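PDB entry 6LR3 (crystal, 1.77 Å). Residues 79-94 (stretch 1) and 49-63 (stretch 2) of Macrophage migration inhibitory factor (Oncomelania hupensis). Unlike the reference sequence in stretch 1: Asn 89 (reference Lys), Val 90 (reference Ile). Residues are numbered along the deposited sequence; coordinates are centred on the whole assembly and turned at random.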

# COMPACT_ATOMS: atom_id res chain seq x y z
N ASP B 79 -16.68 -13.27 -4.09
CA ASP B 79 -16.13 -14.40 -3.31
C ASP B 79 -15.36 -13.86 -2.11
O ASP B 79 -15.50 -14.42 -1.03
CB ASP B 79 -15.27 -15.29 -4.19
CG ASP B 79 -16.09 -16.19 -5.11
OD1 ASP B 79 -17.32 -16.30 -4.89
OD2 ASP B 79 -15.49 -16.73 -6.02
N MET B 80 -14.55 -12.82 -2.31
CA MET B 80 -13.81 -12.18 -1.18
C MET B 80 -14.81 -11.58 -0.20
O MET B 80 -14.65 -11.79 1.00
CB MET B 80 -12.84 -11.12 -1.71
CG MET B 80 -11.70 -11.73 -2.43
SD MET B 80 -10.63 -10.47 -3.25
CE MET B 80 -9.96 -9.66 -1.80
N GLU B 81 -15.80 -10.85 -0.67
CA GLU B 81 -16.83 -10.27 0.21
C GLU B 81 -17.44 -11.40 1.04
O GLU B 81 -17.57 -11.24 2.26
CB GLU B 81 -17.92 -9.58 -0.58
CG GLU B 81 -17.49 -8.24 -1.12
CD GLU B 81 -18.55 -7.67 -2.08
OE1 GLU B 81 -19.49 -8.44 -2.43
OE2 GLU B 81 -18.44 -6.48 -2.42
N ASP B 82 -17.80 -12.51 0.40
CA ASP B 82 -18.47 -13.61 1.14
C ASP B 82 -17.55 -14.09 2.27
O ASP B 82 -18.05 -14.36 3.39
CB ASP B 82 -18.84 -14.76 0.22
CG ASP B 82 -19.98 -14.48 -0.72
OD1 ASP B 82 -20.59 -13.42 -0.64
OD2 ASP B 82 -20.22 -15.34 -1.55
N MET B 83 -16.26 -14.25 1.98
CA MET B 83 -15.30 -14.72 3.00
C MET B 83 -15.15 -13.65 4.09
O MET B 83 -15.06 -14.01 5.25
CB MET B 83 -13.94 -15.03 2.36
CG MET B 83 -13.02 -15.66 3.32
SD MET B 83 -11.57 -16.32 2.50
CE MET B 83 -12.23 -17.67 1.54
N PHE B 84 -15.11 -12.37 3.74
CA PHE B 84 -14.97 -11.28 4.73
C PHE B 84 -16.21 -11.22 5.60
O PHE B 84 -16.10 -10.99 6.79
CB PHE B 84 -14.77 -9.92 4.05
CG PHE B 84 -13.50 -9.79 3.26
CD1 PHE B 84 -12.41 -10.63 3.45
CD2 PHE B 84 -13.39 -8.79 2.31
CE1 PHE B 84 -11.26 -10.47 2.68
CE2 PHE B 84 -12.23 -8.62 1.57
CZ PHE B 84 -11.15 -9.42 1.80
N ILE B 85 -17.38 -11.38 5.00
CA ILE B 85 -18.66 -11.38 5.76
C ILE B 85 -18.60 -12.54 6.77
O ILE B 85 -18.85 -12.31 7.94
CB ILE B 85 -19.85 -11.50 4.78
CG1 ILE B 85 -20.03 -10.21 3.97
CG2 ILE B 85 -21.12 -11.91 5.52
CD1 ILE B 85 -20.83 -10.38 2.69
N GLU B 86 -18.22 -13.73 6.33
CA GLU B 86 -18.25 -14.93 7.19
C GLU B 86 -17.20 -14.82 8.28
O GLU B 86 -17.50 -15.12 9.44
CB GLU B 86 -18.04 -16.17 6.32
CG GLU B 86 -18.01 -17.45 7.10
CD GLU B 86 -18.48 -18.56 6.20
OE1 GLU B 86 -17.80 -18.74 5.16
OE2 GLU B 86 -19.54 -19.14 6.49
N HIS B 87 -15.98 -14.42 7.93
CA HIS B 87 -14.82 -14.46 8.85
C HIS B 87 -14.70 -13.19 9.71
O HIS B 87 -14.30 -13.31 10.87
CB HIS B 87 -13.52 -14.64 8.08
CG HIS B 87 -13.20 -16.00 7.56
ND1 HIS B 87 -12.14 -16.69 8.16
CD2 HIS B 87 -13.68 -16.79 6.56
CE1 HIS B 87 -12.01 -17.86 7.55
NE2 HIS B 87 -12.99 -17.97 6.62
N LEU B 88 -14.96 -12.02 9.14
CA LEU B 88 -14.75 -10.72 9.81
C LEU B 88 -16.06 -10.16 10.36
O LEU B 88 -15.98 -9.15 11.06
CB LEU B 88 -14.09 -9.73 8.85
CG LEU B 88 -12.82 -10.24 8.14
CD1 LEU B 88 -12.23 -9.21 7.25
CD2 LEU B 88 -11.80 -10.71 9.14
N ASN B 89 -17.20 -10.72 9.99
CA ASN B 89 -18.53 -10.21 10.37
C ASN B 89 -18.64 -8.75 9.93
O ASN B 89 -19.14 -7.92 10.70
CB ASN B 89 -18.76 -10.39 11.87
CG ASN B 89 -18.89 -11.86 12.20
OD1 ASN B 89 -19.77 -12.52 11.66
ND2 ASN B 89 -18.07 -12.34 13.11
N VAL B 90 -18.16 -8.46 8.73
CA VAL B 90 -18.32 -7.12 8.12
C VAL B 90 -19.49 -7.22 7.16
O VAL B 90 -19.63 -8.25 6.46
CB VAL B 90 -17.01 -6.71 7.43
CG1 VAL B 90 -17.12 -5.40 6.72
CG2 VAL B 90 -15.90 -6.57 8.46
N ARG B 91 -20.33 -6.19 7.12
CA ARG B 91 -21.44 -6.15 6.15
C ARG B 91 -20.89 -5.94 4.75
O ARG B 91 -19.83 -5.24 4.59
CB ARG B 91 -22.38 -5.02 6.54
CG ARG B 91 -23.15 -5.33 7.81
CD ARG B 91 -23.75 -4.15 8.55
NE ARG B 91 -23.89 -2.90 7.84
CZ ARG B 91 -23.30 -1.76 8.16
NH1 ARG B 91 -22.48 -1.66 9.21
NH2 ARG B 91 -23.51 -0.71 7.39
N ARG B 92 -21.57 -6.48 3.75
CA ARG B 92 -21.14 -6.32 2.34
C ARG B 92 -21.01 -4.83 2.01
O ARG B 92 -20.08 -4.47 1.25
CB ARG B 92 -22.09 -7.02 1.38
CG ARG B 92 -21.48 -7.30 0.04
CD ARG B 92 -22.44 -7.99 -0.91
NE ARG B 92 -22.82 -9.31 -0.40
CZ ARG B 92 -22.16 -10.44 -0.59
NH1 ARG B 92 -21.03 -10.47 -1.27
NH2 ARG B 92 -22.63 -11.56 -0.07
N GLU B 93 -21.87 -3.97 2.57
CA GLU B 93 -21.83 -2.52 2.25
C GLU B 93 -20.73 -1.82 3.02
O GLU B 93 -20.68 -0.56 2.97
CB GLU B 93 -23.21 -1.88 2.51
CG GLU B 93 -23.61 -1.89 3.97
CD GLU B 93 -24.49 -3.07 4.38
OE1 GLU B 93 -24.41 -4.20 3.78
OE2 GLU B 93 -25.25 -2.87 5.36
N ARG B 94 -19.84 -2.55 3.71
CA ARG B 94 -18.67 -1.97 4.40
C ARG B 94 -17.39 -2.55 3.81
O ARG B 94 -16.34 -2.52 4.49
CB ARG B 94 -18.78 -2.19 5.91
CG ARG B 94 -19.94 -1.45 6.54
CD ARG B 94 -19.68 0.04 6.66
NE ARG B 94 -18.69 0.31 7.70
CZ ARG B 94 -18.32 1.53 8.05
NH1 ARG B 94 -18.84 2.58 7.45
NH2 ARG B 94 -17.41 1.71 8.98
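Stretch 2, residues 49-63: MMGGDRNPCVFATVE

Stretch 2 is held to stretch 1 chiefly through Arg 94, whose buried side chain is enclosed by the segment from Met 50 to Cys 57. The Arg 94 guanidinium forms a salt bridge to Asp 53 (NH2 to OD1, 2.9 Å) and donates to backbone carbonyls: NH1 to Met 50 O at 2.9 Å, NH2 to Asn 55 O at 2.8 Å, NE to Pro 56 O at 3.1 Å and, weakly, NH2 to Asp 53 O at 3.3 Å. Met 50 CB and Asn 55 CB cover opposite faces of the group. Met 50 to Asp 53 forms a type I' turn, with Gly 51 and Gly 52 both at positive phi, and Asp 53 OD1 also accepts from Asn 55 N (3.0 Å). The backbone of Arg 94 contributes too: its O accepts from Val 58 N at 2.9 Å, where strand 58-63 begins, and lies 3.2 Å from Cys 57 CA in a CA-H...O contact. A water links the backbones nearby, donating to Pro 56 O (2.8 Å) and accepting from Arg 91 N (3.0 Å).

Beyond this polar site the contact is apolar. Helix 79-88 ends ahead of Asn 89, which has positive phi, and the chain continues extended through Val 90. Val 90 CG2 packs on Pro 56 CB (3.8 Å) and Val 58 CG2 (3.9 Å). The strand then runs back along the helix at 138° between N-to-C directions, the axes approaching to 11.1 Å. Its alternation turns Val 58, Ala 60 and Val 62 toward the helix, while Phe 59 and Thr 61 point away. Val 58 CG2 meets Leu 88 CD1 at 3.6 Å, and its CG1 lies 3.8 Å from Phe 84 CE2; Ala 60 CB approaches Phe 84 CZ at 3.9 Å. Farthest along, Met 80 SD rests 3.7 Å from Val 62 CG2.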

# COMPACT_ATOMS: atom_id res chain seq x y z
N MET B 49 -11.18 4.01 9.21
CA MET B 49 -12.59 4.39 9.33
C MET B 49 -13.17 4.52 7.94
O MET B 49 -12.42 4.76 6.96
CB MET B 49 -12.80 5.62 10.21
CG MET B 49 -12.43 6.90 9.61
SD MET B 49 -13.25 8.38 10.43
CE MET B 49 -12.91 8.06 12.16
N MET B 50 -14.47 4.29 7.84
CA MET B 50 -15.20 4.37 6.57
C MET B 50 -16.48 5.15 6.85
O MET B 50 -17.15 4.85 7.85
CB MET B 50 -15.52 2.95 6.09
CG MET B 50 -16.23 2.92 4.77
SD MET B 50 -16.79 1.24 4.46
CE MET B 50 -17.39 1.42 2.78
N GLY B 51 -16.78 6.12 6.00
CA GLY B 51 -18.02 6.90 6.15
C GLY B 51 -18.00 7.75 7.40
O GLY B 51 -19.09 8.11 7.89
N GLY B 52 -16.82 8.03 7.94
CA GLY B 52 -16.66 8.80 9.18
C GLY B 52 -17.05 8.00 10.41
O GLY B 52 -17.19 8.60 11.47
N ASP B 53 -17.20 6.68 10.30
CA ASP B 53 -17.53 5.91 11.53
C ASP B 53 -16.69 4.64 11.61
O ASP B 53 -16.04 4.24 10.61
CB ASP B 53 -19.03 5.66 11.64
CG ASP B 53 -19.52 4.63 10.67
OD1 ASP B 53 -18.94 3.53 10.68
OD2 ASP B 53 -20.47 4.94 9.93
N ARG B 54 -16.68 4.03 12.78
CA ARG B 54 -15.75 2.95 13.11
C ARG B 54 -16.50 1.62 13.17
O ARG B 54 -15.95 0.68 13.75
CB ARG B 54 -15.00 3.32 14.38
CG ARG B 54 -14.17 4.59 14.23
CD ARG B 54 -13.28 4.76 15.40
NE ARG B 54 -12.40 5.92 15.33
CZ ARG B 54 -11.25 5.96 14.66
NH1 ARG B 54 -10.87 4.92 13.95
NH2 ARG B 54 -10.50 7.03 14.71
N ASN B 55 -17.66 1.52 12.55
CA ASN B 55 -18.30 0.20 12.37
C ASN B 55 -17.33 -0.66 11.55
O ASN B 55 -16.48 -0.13 10.81
CB ASN B 55 -19.67 0.31 11.70
CG ASN B 55 -20.66 0.98 12.63
OD1 ASN B 55 -20.60 0.83 13.84
ND2 ASN B 55 -21.53 1.78 12.05
N PRO B 56 -17.41 -1.99 11.66
CA PRO B 56 -16.48 -2.87 10.97
C PRO B 56 -16.48 -2.54 9.48
O PRO B 56 -17.53 -2.30 8.89
CB PRO B 56 -17.04 -4.27 11.24
CG PRO B 56 -17.69 -4.11 12.60
CD PRO B 56 -18.33 -2.74 12.53
N CYS B 57 -15.29 -2.51 8.91
CA CYS B 57 -15.10 -2.25 7.48
C CYS B 57 -13.85 -2.97 6.99
O CYS B 57 -13.02 -3.39 7.79
CB CYS B 57 -15.04 -0.75 7.18
SG CYS B 57 -13.54 0.05 7.78
N VAL B 58 -13.76 -3.10 5.69
CA VAL B 58 -12.56 -3.68 5.00
C VAL B 58 -12.29 -2.86 3.76
O VAL B 58 -13.20 -2.65 2.96
CB VAL B 58 -12.79 -5.14 4.56
CG1 VAL B 58 -11.57 -5.64 3.80
CG2 VAL B 58 -13.15 -6.04 5.72
N PHE B 59 -11.03 -2.49 3.58
CA PHE B 59 -10.48 -2.10 2.28
C PHE B 59 -9.41 -3.12 1.96
O PHE B 59 -8.43 -3.24 2.70
CB PHE B 59 -9.91 -0.68 2.29
CG PHE B 59 -9.22 -0.36 0.99
CD1 PHE B 59 -9.91 -0.45 -0.20
CD2 PHE B 59 -7.89 0.02 0.96
CE1 PHE B 59 -9.29 -0.19 -1.40
CE2 PHE B 59 -7.26 0.30 -0.25
CZ PHE B 59 -7.97 0.19 -1.43
N ALA B 60 -9.59 -3.85 0.87
CA ALA B 60 -8.63 -4.89 0.47
C ALA B 60 -8.09 -4.57 -0.92
O ALA B 60 -8.80 -3.90 -1.70
CB ALA B 60 -9.26 -6.25 0.52
N THR B 61 -6.89 -5.05 -1.21
CA THR B 61 -6.29 -4.91 -2.54
C THR B 61 -5.81 -6.28 -3.01
O THR B 61 -5.35 -7.11 -2.22
CB THR B 61 -5.19 -3.84 -2.58
OG1 THR B 61 -4.09 -4.25 -1.78
CG2 THR B 61 -5.68 -2.49 -2.11
N VAL B 62 -5.88 -6.46 -4.32
CA VAL B 62 -5.42 -7.67 -5.02
C VAL B 62 -4.43 -7.23 -6.08
O VAL B 62 -4.84 -6.59 -7.01
CB VAL B 62 -6.59 -8.44 -5.63
CG1 VAL B 62 -6.09 -9.65 -6.40
CG2 VAL B 62 -7.61 -8.81 -4.56
N GLU B 63 -3.15 -7.46 -5.84
CA GLU B 63 -2.06 -7.17 -6.79
C GLU B 63 -1.76 -8.47 -7.54
O GLU B 63 -1.48 -9.49 -6.90
CB GLU B 63 -0.84 -6.63 -6.08
CG GLU B 63 -1.05 -5.24 -5.47
CD GLU B 63 0.04 -4.83 -4.49
OE1 GLU B 63 -0.10 -5.17 -3.31
OE2 GLU B 63 1.07 -4.23 -4.94
O HOH W 1 -19.81 -3.90 8.95